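Local atomic coordinates of biofilm-associated surface protein (Staphylococcus aureus, PDB entry 7C7U), a protein that is a cell wall-anchored surface protein that takes part in staphylococcal biofilm formation, probably with calcium binding modulating its assembly into functional amyloid. Residues Glu82-Ile87 against Ile142-Thr147; Asp445-Gly450 against Asp564-Ala569; Gln250-Tyr255 against Tyr367-Lys372; Gly267-Gln272 against Val328-Lys333. One frame throughout, in Å; residues are numbered along the deposited sequence.

Contact 1. Residues Glu82-Ile87 against Ile142-Thr147; sequences EHVTKI and IELDDT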
# COMPACT_ATOMS: atom_id res chain seq x y z
N GLU A 82 -2.63 17.68 15.45
CA GLU A 82 -2.43 19.09 15.16
C GLU A 82 -2.05 19.88 16.40
O GLU A 82 -1.42 20.94 16.29
CB GLU A 82 -3.72 19.65 14.52
CG GLU A 82 -3.73 21.15 14.25
CD GLU A 82 -2.67 21.59 13.25
OE1 GLU A 82 -2.06 20.74 12.56
OE2 GLU A 82 -2.44 22.82 13.14
N HIS A 83 -2.37 19.37 17.58
CA HIS A 83 -2.20 20.13 18.82
C HIS A 83 -1.18 19.52 19.77
O HIS A 83 -1.04 20.01 20.90
CB HIS A 83 -3.55 20.26 19.52
CG HIS A 83 -4.53 21.09 18.77
ND1 HIS A 83 -4.55 22.46 18.85
CD2 HIS A 83 -5.54 20.74 17.93
CE1 HIS A 83 -5.51 22.93 18.07
NE2 HIS A 83 -6.13 21.91 17.51
N VAL A 84 -0.46 18.50 19.35
CA VAL A 84 0.44 17.79 20.25
C VAL A 84 1.72 18.60 20.44
O VAL A 84 2.37 19.00 19.47
CB VAL A 84 0.76 16.39 19.70
CG1 VAL A 84 1.89 15.73 20.52
CG2 VAL A 84 -0.52 15.54 19.66
N THR A 85 2.08 18.82 21.70
CA THR A 85 3.33 19.49 22.02
C THR A 85 4.41 18.53 22.48
O THR A 85 5.60 18.79 22.26
CB THR A 85 3.08 20.55 23.11
OG1 THR A 85 2.81 19.89 24.35
CG2 THR A 85 1.89 21.43 22.75
N LYS A 86 4.03 17.41 23.09
CA LYS A 86 4.98 16.46 23.62
C LYS A 86 4.28 15.13 23.83
O LYS A 86 3.13 15.10 24.28
CB LYS A 86 5.57 16.96 24.95
CG LYS A 86 6.78 16.19 25.45
CD LYS A 86 7.41 16.89 26.63
CE LYS A 86 8.53 16.06 27.22
NZ LYS A 86 8.97 16.56 28.56
N ILE A 87 4.99 14.04 23.55
CA ILE A 87 4.56 12.69 23.90
C ILE A 87 5.71 12.03 24.64
O ILE A 87 6.87 12.12 24.20
CB ILE A 87 4.17 11.85 22.68
CG1 ILE A 87 3.08 12.54 21.83
CG2 ILE A 87 3.66 10.47 23.12
CD1 ILE A 87 2.66 11.72 20.64
N ILE A 142 0.22 12.22 26.31
CA ILE A 142 0.13 13.03 25.09
C ILE A 142 -0.23 14.43 25.55
O ILE A 142 -1.34 14.66 26.03
CB ILE A 142 -0.90 12.48 24.11
CG1 ILE A 142 -0.60 11.04 23.74
CG2 ILE A 142 -0.96 13.35 22.78
CD1 ILE A 142 -1.83 10.35 23.15
N GLU A 143 0.72 15.35 25.46
CA GLU A 143 0.52 16.72 25.93
C GLU A 143 0.12 17.59 24.75
O GLU A 143 0.72 17.49 23.67
CB GLU A 143 1.79 17.25 26.61
CG GLU A 143 2.22 16.40 27.81
CD GLU A 143 3.44 16.96 28.53
OE1 GLU A 143 3.47 18.18 28.78
OE2 GLU A 143 4.36 16.17 28.83
N LEU A 144 -0.90 18.42 24.95
CA LEU A 144 -1.55 19.20 23.90
C LEU A 144 -1.52 20.69 24.23
O LEU A 144 -1.56 21.09 25.40
CB LEU A 144 -3.02 18.77 23.72
CG LEU A 144 -3.31 17.28 23.57
CD1 LEU A 144 -4.80 16.98 23.74
CD2 LEU A 144 -2.79 16.79 22.21
N ASP A 145 -1.52 21.51 23.18
CA ASP A 145 -1.45 22.97 23.33
C ASP A 145 -2.79 23.61 23.69
O ASP A 145 -2.88 24.84 23.74
CB ASP A 145 -0.90 23.61 22.04
CG ASP A 145 -1.83 23.46 20.84
OD1 ASP A 145 -3.03 23.14 21.01
OD2 ASP A 145 -1.35 23.68 19.71
N ASP A 146 -3.83 22.81 23.91
CA ASP A 146 -5.13 23.28 24.36
C ASP A 146 -5.79 22.11 25.06
O ASP A 146 -5.26 20.99 25.07
CB ASP A 146 -5.96 23.80 23.19
CG ASP A 146 -7.06 24.77 23.61
OD1 ASP A 146 -7.29 24.95 24.83
OD2 ASP A 146 -7.71 25.35 22.71
N THR A 147 -6.97 22.34 25.64
CA THR A 147 -7.65 21.22 26.26
C THR A 147 -8.22 20.27 25.20
O THR A 147 -8.43 20.63 24.03
CB THR A 147 -8.76 21.69 27.18
OG1 THR A 147 -9.14 20.60 28.03
CG2 THR A 147 -9.95 22.09 26.39
O HOH W 1 6.87 16.66 29.97

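Contact 2. Residues Asp445-Gly450 against Asp564-Ala569; sequences DTVVSG and DDTSAA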
# COMPACT_ATOMS: atom_id res chain seq x y z
N ASP A 445 14.98 -4.89 -44.96
CA ASP A 445 15.46 -5.05 -43.59
C ASP A 445 15.00 -6.37 -42.99
O ASP A 445 13.97 -6.94 -43.37
CB ASP A 445 14.98 -3.89 -42.71
CG ASP A 445 15.77 -2.63 -42.97
OD1 ASP A 445 17.01 -2.68 -42.79
OD2 ASP A 445 15.18 -1.60 -43.37
N THR A 446 15.80 -6.88 -42.05
CA THR A 446 15.52 -8.16 -41.42
C THR A 446 15.34 -8.05 -39.91
O THR A 446 15.22 -9.09 -39.25
CB THR A 446 16.64 -9.17 -41.75
OG1 THR A 446 17.89 -8.64 -41.31
CG2 THR A 446 16.70 -9.44 -43.27
N VAL A 447 15.32 -6.84 -39.35
CA VAL A 447 15.14 -6.65 -37.92
C VAL A 447 14.24 -5.43 -37.69
O VAL A 447 14.42 -4.39 -38.33
CB VAL A 447 16.47 -6.47 -37.16
CG1 VAL A 447 16.23 -6.40 -35.61
CG2 VAL A 447 17.46 -7.58 -37.49
N VAL A 448 13.27 -5.57 -36.79
CA VAL A 448 12.49 -4.45 -36.27
C VAL A 448 13.11 -4.08 -34.93
O VAL A 448 13.06 -4.87 -33.98
CB VAL A 448 11.01 -4.81 -36.10
CG1 VAL A 448 10.23 -3.62 -35.45
CG2 VAL A 448 10.38 -5.24 -37.40
N SER A 449 13.71 -2.89 -34.85
CA SER A 449 14.36 -2.41 -33.64
C SER A 449 13.53 -1.31 -32.98
O SER A 449 12.96 -0.46 -33.67
CB SER A 449 15.76 -1.88 -33.94
OG SER A 449 16.54 -2.88 -34.58
N GLY A 450 13.50 -1.33 -31.65
CA GLY A 450 12.81 -0.29 -30.91
C GLY A 450 12.97 -0.50 -29.42
O GLY A 450 13.89 -1.19 -28.96
N ASP A 564 23.21 -6.26 -41.16
CA ASP A 564 22.18 -7.24 -40.84
C ASP A 564 21.45 -6.85 -39.56
O ASP A 564 21.02 -7.72 -38.79
CB ASP A 564 22.80 -8.63 -40.72
CG ASP A 564 22.01 -9.70 -41.46
OD1 ASP A 564 22.00 -9.67 -42.72
OD2 ASP A 564 21.42 -10.59 -40.80
N ASP A 565 21.31 -5.55 -39.31
CA ASP A 565 20.66 -5.04 -38.11
C ASP A 565 19.98 -3.73 -38.45
O ASP A 565 20.17 -3.17 -39.53
CB ASP A 565 21.65 -4.86 -36.96
CG ASP A 565 21.02 -5.11 -35.59
OD1 ASP A 565 19.78 -4.96 -35.46
OD2 ASP A 565 21.77 -5.47 -34.66
N THR A 566 19.18 -3.23 -37.50
CA THR A 566 18.50 -1.95 -37.69
C THR A 566 18.63 -1.07 -36.46
O THR A 566 17.78 -0.20 -36.22
CB THR A 566 17.03 -2.15 -38.08
OG1 THR A 566 16.41 -3.04 -37.15
CG2 THR A 566 16.93 -2.76 -39.49
N SER A 567 19.67 -1.28 -35.66
CA SER A 567 19.98 -0.43 -34.53
C SER A 567 21.49 -0.35 -34.38
O SER A 567 22.22 -1.29 -34.74
CB SER A 567 19.31 -0.93 -33.24
OG SER A 567 20.20 -1.74 -32.50
N ALA A 568 21.96 0.80 -33.90
CA ALA A 568 23.39 1.03 -33.71
C ALA A 568 23.58 1.97 -32.52
O ALA A 568 22.61 2.52 -31.98
CB ALA A 568 24.03 1.61 -34.97
N ALA A 569 24.84 2.19 -32.16
CA ALA A 569 25.19 2.95 -30.97
C ALA A 569 26.04 4.16 -31.33
O ALA A 569 26.89 4.10 -32.23
CB ALA A 569 25.95 2.07 -29.97
O HOH W 2 19.58 -9.80 -39.15
O HOH W 3 18.29 -4.33 -33.22

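Contact 3. Residues Gln250-Tyr255 against Tyr367-Lys372; sequences QWAYNY and YLTDSK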
# COMPACT_ATOMS: atom_id res chain seq x y z
N GLN A 250 -22.02 -19.20 30.74
CA GLN A 250 -21.11 -18.99 29.61
C GLN A 250 -21.06 -17.53 29.20
O GLN A 250 -22.06 -16.81 29.22
CB GLN A 250 -21.54 -19.84 28.41
CG GLN A 250 -21.30 -21.33 28.56
CD GLN A 250 -19.84 -21.72 28.65
OE1 GLN A 250 -19.00 -21.25 27.88
NE2 GLN A 250 -19.52 -22.60 29.59
N TRP A 251 -19.87 -17.09 28.83
CA TRP A 251 -19.66 -15.75 28.31
C TRP A 251 -20.11 -15.66 26.84
O TRP A 251 -20.31 -16.67 26.16
CB TRP A 251 -18.19 -15.37 28.42
CG TRP A 251 -17.68 -15.16 29.81
CD1 TRP A 251 -18.40 -15.24 30.99
CD2 TRP A 251 -16.34 -14.84 30.17
NE1 TRP A 251 -17.55 -15.01 32.06
CE2 TRP A 251 -16.29 -14.77 31.59
CE3 TRP A 251 -15.17 -14.65 29.44
CZ2 TRP A 251 -15.13 -14.45 32.27
CZ3 TRP A 251 -14.00 -14.36 30.13
CH2 TRP A 251 -13.99 -14.26 31.53
N ALA A 252 -20.20 -14.43 26.34
CA ALA A 252 -20.43 -14.22 24.91
C ALA A 252 -19.34 -13.34 24.32
O ALA A 252 -18.83 -12.44 25.00
CB ALA A 252 -21.80 -13.58 24.66
N TYR A 253 -19.00 -13.59 23.05
CA TYR A 253 -18.14 -12.70 22.29
C TYR A 253 -19.00 -11.78 21.43
O TYR A 253 -19.91 -12.25 20.74
CB TYR A 253 -17.16 -13.47 21.41
CG TYR A 253 -16.18 -12.56 20.71
CD1 TYR A 253 -15.29 -11.79 21.44
CD2 TYR A 253 -16.16 -12.46 19.30
CE1 TYR A 253 -14.41 -10.94 20.82
CE2 TYR A 253 -15.29 -11.61 18.69
CZ TYR A 253 -14.41 -10.87 19.43
OH TYR A 253 -13.54 -10.04 18.79
N ASN A 254 -18.70 -10.49 21.47
CA ASN A 254 -19.49 -9.44 20.83
C ASN A 254 -18.60 -8.67 19.87
O ASN A 254 -17.43 -8.42 20.17
CB ASN A 254 -20.08 -8.49 21.90
CG ASN A 254 -20.83 -9.23 22.99
OD1 ASN A 254 -22.05 -9.34 22.95
ND2 ASN A 254 -20.08 -9.76 23.96
N TYR A 255 -19.15 -8.27 18.72
CA TYR A 255 -18.32 -7.66 17.69
C TYR A 255 -19.12 -6.59 16.96
O TYR A 255 -20.35 -6.68 16.85
CB TYR A 255 -17.76 -8.75 16.72
CG TYR A 255 -18.81 -9.75 16.32
CD1 TYR A 255 -19.60 -9.54 15.19
CD2 TYR A 255 -19.06 -10.87 17.10
CE1 TYR A 255 -20.60 -10.44 14.84
CE2 TYR A 255 -20.06 -11.77 16.77
CZ TYR A 255 -20.83 -11.55 15.65
OH TYR A 255 -21.83 -12.44 15.32
N TYR A 367 -15.46 -7.47 22.25
CA TYR A 367 -15.42 -7.53 23.71
C TYR A 367 -16.15 -8.78 24.17
O TYR A 367 -16.99 -9.33 23.45
CB TYR A 367 -16.03 -6.27 24.38
CG TYR A 367 -17.45 -5.96 23.96
CD1 TYR A 367 -17.72 -5.26 22.77
CD2 TYR A 367 -18.53 -6.34 24.75
CE1 TYR A 367 -19.03 -4.97 22.40
CE2 TYR A 367 -19.83 -6.06 24.38
CZ TYR A 367 -20.07 -5.36 23.21
OH TYR A 367 -21.37 -5.10 22.84
N LEU A 368 -15.81 -9.24 25.38
CA LEU A 368 -16.47 -10.35 26.04
C LEU A 368 -17.44 -9.81 27.09
O LEU A 368 -17.16 -8.81 27.75
CB LEU A 368 -15.44 -11.29 26.72
CG LEU A 368 -14.57 -12.08 25.74
CD1 LEU A 368 -13.27 -12.57 26.38
CD2 LEU A 368 -15.40 -13.25 25.22
N THR A 369 -18.56 -10.51 27.26
CA THR A 369 -19.53 -10.16 28.28
C THR A 369 -19.87 -11.40 29.09
O THR A 369 -19.79 -12.52 28.59
CB THR A 369 -20.85 -9.60 27.70
OG1 THR A 369 -21.32 -10.50 26.68
CG2 THR A 369 -20.67 -8.18 27.16
N ASP A 370 -20.27 -11.20 30.35
CA ASP A 370 -20.71 -12.35 31.11
C ASP A 370 -22.15 -12.69 30.72
O ASP A 370 -22.76 -12.04 29.86
CB ASP A 370 -20.55 -12.10 32.63
CG ASP A 370 -21.47 -11.01 33.18
OD1 ASP A 370 -22.45 -10.62 32.53
OD2 ASP A 370 -21.20 -10.55 34.33
N SER A 371 -22.72 -13.70 31.38
CA SER A 371 -24.07 -14.15 31.03
C SER A 371 -25.15 -13.11 31.35
O SER A 371 -26.30 -13.31 30.97
CB SER A 371 -24.40 -15.47 31.73
OG SER A 371 -24.29 -15.38 33.15
N LYS A 372 -24.81 -12.01 32.03
CA LYS A 372 -25.76 -10.93 32.25
C LYS A 372 -25.49 -9.72 31.36
O LYS A 372 -26.13 -8.67 31.54
CB LYS A 372 -25.75 -10.52 33.73
CG LYS A 372 -25.94 -11.69 34.70
CD LYS A 372 -26.17 -11.19 36.13
CE LYS A 372 -26.62 -12.31 37.08
NZ LYS A 372 -25.63 -13.43 37.12
O HOH W 4 -24.03 -9.64 24.82

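Contact 4. Residues Gly267-Gln272 against Val328-Lys333; sequences GVELHQ and VLKLNK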
# COMPACT_ATOMS: atom_id res chain seq x y z
N GLY A 267 -19.80 -12.68 3.69
CA GLY A 267 -19.99 -13.48 4.89
C GLY A 267 -19.04 -13.06 5.98
O GLY A 267 -17.98 -12.47 5.72
N VAL A 268 -19.42 -13.39 7.22
CA VAL A 268 -18.65 -13.09 8.42
C VAL A 268 -18.41 -14.38 9.18
O VAL A 268 -19.35 -15.14 9.42
CB VAL A 268 -19.37 -12.06 9.31
CG1 VAL A 268 -18.49 -11.67 10.51
CG2 VAL A 268 -19.76 -10.85 8.52
N GLU A 269 -17.16 -14.62 9.57
CA GLU A 269 -16.77 -15.88 10.19
C GLU A 269 -15.88 -15.63 11.40
O GLU A 269 -15.10 -14.67 11.42
CB GLU A 269 -15.99 -16.78 9.21
CG GLU A 269 -16.67 -16.96 7.86
CD GLU A 269 -15.87 -17.86 6.93
OE1 GLU A 269 -14.64 -17.99 7.13
OE2 GLU A 269 -16.47 -18.44 6.00
N LEU A 270 -15.95 -16.55 12.36
CA LEU A 270 -15.06 -16.55 13.51
C LEU A 270 -13.98 -17.61 13.32
O LEU A 270 -14.29 -18.77 13.01
CB LEU A 270 -15.84 -16.82 14.80
CG LEU A 270 -15.05 -16.72 16.10
CD1 LEU A 270 -14.73 -15.27 16.38
CD2 LEU A 270 -15.86 -17.33 17.25
N HIS A 271 -12.73 -17.21 13.51
CA HIS A 271 -11.62 -18.13 13.41
C HIS A 271 -10.89 -18.23 14.74
O HIS A 271 -10.85 -17.27 15.53
CB HIS A 271 -10.64 -17.69 12.31
CG HIS A 271 -11.16 -17.94 10.93
ND1 HIS A 271 -10.34 -18.34 9.89
CD2 HIS A 271 -12.41 -17.87 10.42
CE1 HIS A 271 -11.07 -18.50 8.80
NE2 HIS A 271 -12.33 -18.21 9.09
N GLN A 272 -10.29 -19.39 14.99
CA GLN A 272 -9.43 -19.51 16.15
C GLN A 272 -8.05 -18.99 15.79
O GLN A 272 -7.59 -19.12 14.66
CB GLN A 272 -9.36 -20.95 16.64
CG GLN A 272 -10.43 -21.24 17.69
CD GLN A 272 -10.12 -22.46 18.54
OE1 GLN A 272 -9.12 -23.15 18.31
NE2 GLN A 272 -10.97 -22.74 19.53
N VAL A 328 -13.37 -12.74 10.40
CA VAL A 328 -13.05 -12.70 8.96
C VAL A 328 -14.25 -12.15 8.20
O VAL A 328 -15.36 -12.69 8.30
CB VAL A 328 -12.67 -14.09 8.43
CG1 VAL A 328 -12.33 -14.01 6.90
CG2 VAL A 328 -11.48 -14.65 9.22
N LEU A 329 -14.02 -11.11 7.41
CA LEU A 329 -15.04 -10.55 6.53
C LEU A 329 -14.66 -10.95 5.11
O LEU A 329 -13.63 -10.48 4.60
CB LEU A 329 -15.11 -9.03 6.65
CG LEU A 329 -14.99 -8.36 8.01
CD1 LEU A 329 -15.01 -6.87 7.76
CD2 LEU A 329 -16.12 -8.81 8.95
N LYS A 330 -15.47 -11.80 4.49
CA LYS A 330 -15.24 -12.22 3.11
C LYS A 330 -15.86 -11.20 2.17
O LYS A 330 -17.07 -10.96 2.21
CB LYS A 330 -15.83 -13.61 2.89
CG LYS A 330 -15.01 -14.73 3.49
CD LYS A 330 -15.40 -16.10 2.93
CE LYS A 330 -14.45 -17.18 3.42
NZ LYS A 330 -14.82 -18.57 3.00
N LEU A 331 -15.03 -10.59 1.32
CA LEU A 331 -15.54 -9.60 0.38
C LEU A 331 -16.35 -10.27 -0.73
O LEU A 331 -16.11 -11.43 -1.09
CB LEU A 331 -14.40 -8.79 -0.24
CG LEU A 331 -13.63 -7.95 0.76
CD1 LEU A 331 -12.44 -7.28 0.11
CD2 LEU A 331 -14.55 -6.93 1.45
N ASN A 332 -17.31 -9.53 -1.27
CA ASN A 332 -18.12 -10.02 -2.39
C ASN A 332 -17.70 -9.41 -3.72
O ASN A 332 -18.33 -9.70 -4.74
CB ASN A 332 -19.61 -9.75 -2.13
CG ASN A 332 -19.95 -8.28 -1.95
OD1 ASN A 332 -19.21 -7.40 -2.38
ND2 ASN A 332 -21.08 -8.01 -1.29
N LYS A 333 -16.64 -8.60 -3.74
CA LYS A 333 -16.08 -7.96 -4.93
C LYS A 333 -14.73 -7.39 -4.52
O LYS A 333 -14.38 -7.38 -3.34
CB LYS A 333 -17.00 -6.87 -5.48
CG LYS A 333 -17.12 -5.63 -4.58
CD LYS A 333 -18.26 -4.72 -5.04
CE LYS A 333 -19.62 -5.41 -4.93
NZ LYS A 333 -20.42 -4.88 -3.77

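Contact 1. Residues Glu82-Ile87 against Ile142-Thr147
His83 and Asp145 meet where the antiparallel pairing of Val84-Ile87 with Ile142-Leu144 runs out. His83 ND1 donates to Asp145 OD1 at 2.7 Å. Asp145 OD1 uses its syn lone pair. The carboxylate lies at the ring edge, its plane turned 80° from the ring. Asp145 CG sits between its own backbone N and carbonyl carbon (chi1 67°), which swings OD1 back to the histidine. The backbone of the same pair is also tied, by Asp145 N to His83 O at 2.8 Å.

Next along, Thr85 and Lys86 both face Glu143 in a classic beta bulge. Glu143 O takes a short bond from Thr85 N (2.7 Å) and weak ones from Lys86 N and Thr85 OG1. Glu143 N returns a bond to Lys86 O, also 2.7 Å. The Lys86 and Glu143 chains run side by side, and one water joins NZ to OE2. On the face of Val84, Ile87, Ile142 and Leu144, Val84 CG2 touches Leu144 CD2 at 3.6 Å and Ile142 CG2 at 3.8 Å. Trp114 of strand 113-117 packs on Val84 and Ile87.

That face is apolar, whereas Lys86 and Glu143 make the other polar. The carboxylate of Asp145 would probably favour a protonated His83.

Contact 2. Residues Asp445-Gly450 against Asp564-Ala569
Val447 and Thr566 meet where two strands begin, without any beta pairing between them. Strand 447-451 starts at Val447 and strand 567-571 just after Thr566. The nearest CA atoms, those of Val447 and Asp565, are 5.8 Å apart. The segments are joined by side chains, a backbone carbonyl and water.

Thr566 carries the contact. With chi1 at 51° its hydroxyl is tucked back over its own main chain, and from there OG1 of Thr566 donates to Val447 O at 2.7 Å. The hydroxyl comes from above the carbonyl plane, 70° out of it. Ser449 OG lies 2.6 Å from Thr566 OG1. The methyl CG2 of Thr566 lies against the same carbonyl and reaches Asp445 OD1 at 3.3 Å. That carboxylate has its polar partners outside the two segments, among them Thr541 and Ser542.

Two waters extend the interface. One accepts from Thr446 OG1 and donates to both Asp564 O and Asp564 OD2. The other donates to Asp565 OD1 at 2.8 Å and lies 2.6 Å from Ser449 OG. Asp565 OD1 also accepts from Thr566 N at 2.7 Å, which ties this carboxylate to the residue that makes the direct bond. Val447 lies between the two waters, with CG2 near Asp564 O and CG1 near Asp565 OD1.

The junction joins strand 447-451, paired with 437-442 and 483-487 in a mixed sheet, to strand 567-571, an outermost strand paired with 535-539. A single hydroxyl grips the backbone directly, and bound water carries much of the remaining polar contact.

Contact 3. Residues Gln250-Tyr255 against Tyr367-Lys372
Two neighbouring strands of an antiparallel four-stranded sheet pair here, Ala252-Tyr255 with Tyr367-Thr369. Two hydrogen-bonded pairs, Ala252 with Thr369 and Asn254 with Tyr367, flank the non-hydrogen-bonded pair of Tyr253 and Leu368. Asn254 adds side-chain bonds to this ladder. Its ND2 donates to Tyr367 O at 3.2 Å, within its own amide plane but from above the carbonyl plane. The same nitrogen donates to Thr369 OG1 at 3.1 Å. Tyr367 O also receives Asn254 N at 2.9 Å, so one residue grips this carbonyl twice.

The Tyr367 ring lies over Asn254. A chi1 of 56° at Tyr367 folds the ring across the neighbouring strand. Asn254 CB makes a CH-pi contact with one face, 3.5 Å from the ring centroid. Amide and ring planes are only 8° apart. On the opposite face of the sheet Leu368 CD2 reaches the edge of the Tyr253 ring, 4.1 Å from CD1. Leu368 CD1 approaches Trp251 CE3 at 4.2 Å.

Strand 301-305 pairs with the other edge of strand 252-257, where Thr303 bonds to Asn254 OD1. Tyr253 packs on Val325 and Val327 of strand 323-331, in another sheet.

Contact 4. Residues Gly267-Gln272 against Val328-Lys333
Val328 sets a methyl over the ring of His271, across strands 265-272 and 323-331. These are neighbours in a five-stranded antiparallel sheet, with 290-294 and 228-237 on their outer sides. Val328 CG2 lies over the centre of one ring face in a CH-pi contact, 3.6 Å from the centroid and 10° off the ring normal. CG1 is anti to the backbone N (chi1 180°), which turns CG2 toward the ring face.

The ring is fixed at its edge as well. His271 NE2 donates to Glu269 OE1 at 3.0 Å, two residues back on the same strand. The bond is nearly straight (172°), close to the ring plane, and meets the oxygen on its anti side. The Glu269 chain is extended beyond CG. Its OE2 has its main salt bridge with Lys290 of strand 290-294. Lys330 NZ adds a weak one, 3.4 Å from Glu269 OE2. The lysine is also extended.

On the other face Val268 CG1 is 4.0 Å from Leu329 CD2. The backbone pairs Glu269 with Val328. Glu269 N donates to Val328 O at 2.9 Å. Val328 N donates to Glu269 O at 2.8 Å. Lys330 N donates to Gly267 O at 2.9 Å.

Glu269 thus serves a histidine and two lysines. These neighbours would be expected to stabilise its negative charge.

Contacts 3 and 4 form one neighbourhood, with centres 20 Å apart. They touch where Tyr253 CD2 packs on Leu270 CD1 at 4.3 Å, between two different sheets. Contact 4 is nested in the chain loop that contact 3 closes: strand 252-257 leads to 265-272, and 323-331 to 359-369. Contact 1 lies earlier in the chain, in another sheet, its nearest atoms about 22 Å from those of contact 3. The side chain of Glu82 there is about 12 Å from a bound calcium ion. Contact 2 follows most ligands of the other calcium ions, but Glu509 falls between its segments. Its centre is 66 Å from that of contact 1 and 74 Å from that of contact 3.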